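Local structure of AlgW protein (Pseudomonas aeruginosa, 7CO3) at residues D179-I184 against I216-A221. The protein is an HtrA-type protein of the S1C peptidase family with a PDZ domain, and probably works as a serine endopeptidase. The protein carries 1 engineered substitution. Residues are numbered along the deposited sequence; the frame is centred on the assembly and turned at random.
Sequences DVCLAI and IQTDAA
Thr218 meets Cys181 tip to tip in a buried spot of the trypsin-like domain close to a neighbouring subunit, where strand 215-218 ends facing strand 180-185. Its OG1 stands anti to the backbone N (chi1 180°) and comes within 3.1 Å of SG of Cys181, whose side chain points toward 216-221. Thr218 OG1 also accepts from Ala220 N at 3.1 Å, a nearly straight bond (167°) that closes an ST turn, and is hydrogen-bonded to the carbonyl oxygen of Ile198. Asp219, within the turn, starts out away from 179-184, but its carboxylate comes nearer and bonds through OD1 to Ile198 N and through OD2 to Met196 N of the second subunit. Ala220 then points its methyl toward the other strand, CB to CB of Ala183 at 4.2 Å. Ala221 adds a looser touch through its carbonyl oxygen, which is hydrogen-bonded to OG1 of Thr195 of the same chain. Strand 193-204, which supplies Thr195 and Ile198, pairs with both strands and bridges them. The chemistry is thus divided: small apolar groups pack at the alanines, while the buried Thr218 hydroxyl is bonded to main chain at Ala220 and Ile198 and the thiol packs closely against it.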
loop_
_atom_site.group_PDB
_atom_site.type_symbol
_atom_site.label_atom_id
_atom_site.label_comp_id
_atom_site.label_asym_id
_atom_site.label_seq_id
_atom_site.Cartn_x
_atom_site.Cartn_y
_atom_site.Cartn_z
ATOM N N ASP B 179 -2.632 -14.393 8.619
ATOM C CA ASP B 179 -3.895 -14.704 7.949
ATOM C C ASP B 179 -4.268 -13.569 6.993
ATOM O O ASP B 179 -4.013 -12.397 7.279
ATOM C CB ASP B 179 -5.024 -14.860 8.964
ATOM C CG ASP B 179 -4.992 -16.186 9.764
ATOM O OD1 ASP B 179 -4.309 -17.170 9.363
ATOM O OD2 ASP B 179 -5.688 -16.235 10.801
ATOM N N VAL B 180 -4.943 -13.911 5.892
ATOM C CA VAL B 180 -5.409 -12.892 4.950
ATOM C C VAL B 180 -6.679 -12.232 5.477
ATOM O O VAL B 180 -7.533 -12.896 6.058
ATOM C CB VAL B 180 -5.643 -13.523 3.564
ATOM C CG1 VAL B 180 -6.400 -12.561 2.613
ATOM C CG2 VAL B 180 -4.355 -13.953 2.965
ATOM N N CYS B 181 -6.813 -10.915 5.292
ATOM C CA CYS B 181 -8.072 -10.242 5.629
ATOM C C CYS B 181 -8.435 -9.214 4.564
ATOM O O CYS B 181 -7.604 -8.785 3.750
ATOM C CB CYS B 181 -8.021 -9.545 7.004
ATOM S SG CYS B 181 -6.598 -8.420 7.115
ATOM N N LEU B 182 -9.697 -8.800 4.613
ATOM C CA LEU B 182 -10.289 -7.853 3.675
ATOM C C LEU B 182 -10.898 -6.686 4.450
ATOM O O LEU B 182 -11.608 -6.902 5.433
ATOM C CB LEU B 182 -11.373 -8.565 2.857
ATOM C CG LEU B 182 -11.031 -9.463 1.673
ATOM C CD1 LEU B 182 -9.904 -10.396 1.926
ATOM C CD2 LEU B 182 -12.265 -10.285 1.314
ATOM N N ALA B 183 -10.612 -5.440 4.024
ATOM C CA ALA B 183 -11.244 -4.244 4.555
ATOM C C ALA B 183 -12.342 -3.808 3.579
ATOM O O ALA B 183 -12.144 -3.849 2.361
ATOM C CB ALA B 183 -10.226 -3.111 4.745
ATOM N N ILE B 184 -13.487 -3.384 4.109
ATOM C CA ILE B 184 -14.654 -2.988 3.305
ATOM C C ILE B 184 -15.139 -1.652 3.820
ATOM O O ILE B 184 -15.473 -1.527 4.993
ATOM C CB ILE B 184 -15.796 -4.027 3.326
ATOM C CG1 ILE B 184 -15.273 -5.410 2.978
ATOM C CG2 ILE B 184 -16.857 -3.649 2.287
ATOM C CD1 ILE B 184 -16.318 -6.495 2.967
ATOM N N ILE B 216 -6.455 -5.003 16.311
ATOM C CA ILE B 216 -5.874 -5.739 15.205
ATOM C C ILE B 216 -5.191 -4.737 14.283
ATOM O O ILE B 216 -5.743 -3.656 14.013
ATOM C CB ILE B 216 -6.966 -6.519 14.460
ATOM C CG1 ILE B 216 -7.680 -7.478 15.429
ATOM C CG2 ILE B 216 -6.346 -7.309 13.332
ATOM C CD1 ILE B 216 -9.051 -8.010 14.882
ATOM N N GLN B 217 -3.985 -5.075 13.826
ATOM C CA GLN B 217 -3.240 -4.293 12.841
ATOM C C GLN B 217 -3.309 -5.002 11.483
ATOM O O GLN B 217 -3.246 -6.232 11.410
ATOM C CB GLN B 217 -1.790 -4.085 13.302
ATOM C CG GLN B 217 -1.019 -3.020 12.524
ATOM C CD GLN B 217 0.425 -2.883 12.964
ATOM O OE1 GLN B 217 0.732 -2.800 14.157
ATOM N NE2 GLN B 217 1.337 -2.862 11.980
ATOM N N THR B 218 -3.457 -4.244 10.386
ATOM C CA THR B 218 -3.549 -4.888 9.072
ATOM C C THR B 218 -2.872 -4.021 8.028
ATOM O O THR B 218 -2.876 -2.799 8.140
ATOM C CB THR B 218 -5.016 -5.141 8.641
ATOM O OG1 THR B 218 -5.043 -5.755 7.356
ATOM C CG2 THR B 218 -5.806 -3.821 8.566
ATOM N N ASP B 219 -2.293 -4.653 6.995
ATOM C CA ASP B 219 -1.784 -3.838 5.893
ATOM C C ASP B 219 -2.779 -3.721 4.736
ATOM O O ASP B 219 -2.445 -3.105 3.735
ATOM C CB ASP B 219 -0.409 -4.323 5.418
ATOM C CG ASP B 219 -0.430 -5.738 4.841
ATOM O OD1 ASP B 219 -1.474 -6.427 4.935
ATOM O OD2 ASP B 219 0.621 -6.163 4.288
ATOM N N ALA B 220 -4.013 -4.222 4.876
ATOM C CA ALA B 220 -5.043 -3.901 3.883
ATOM C C ALA B 220 -5.245 -2.387 3.842
ATOM O O ALA B 220 -5.384 -1.750 4.882
ATOM C CB ALA B 220 -6.347 -4.612 4.202
ATOM N N ALA B 221 -5.202 -1.805 2.634
ATOM C CA ALA B 221 -5.177 -0.343 2.509
ATOM C C ALA B 221 -6.433 0.210 3.164
ATOM O O ALA B 221 -7.550 -0.227 2.870
ATOM C CB ALA B 221 -5.091 0.110 1.040
#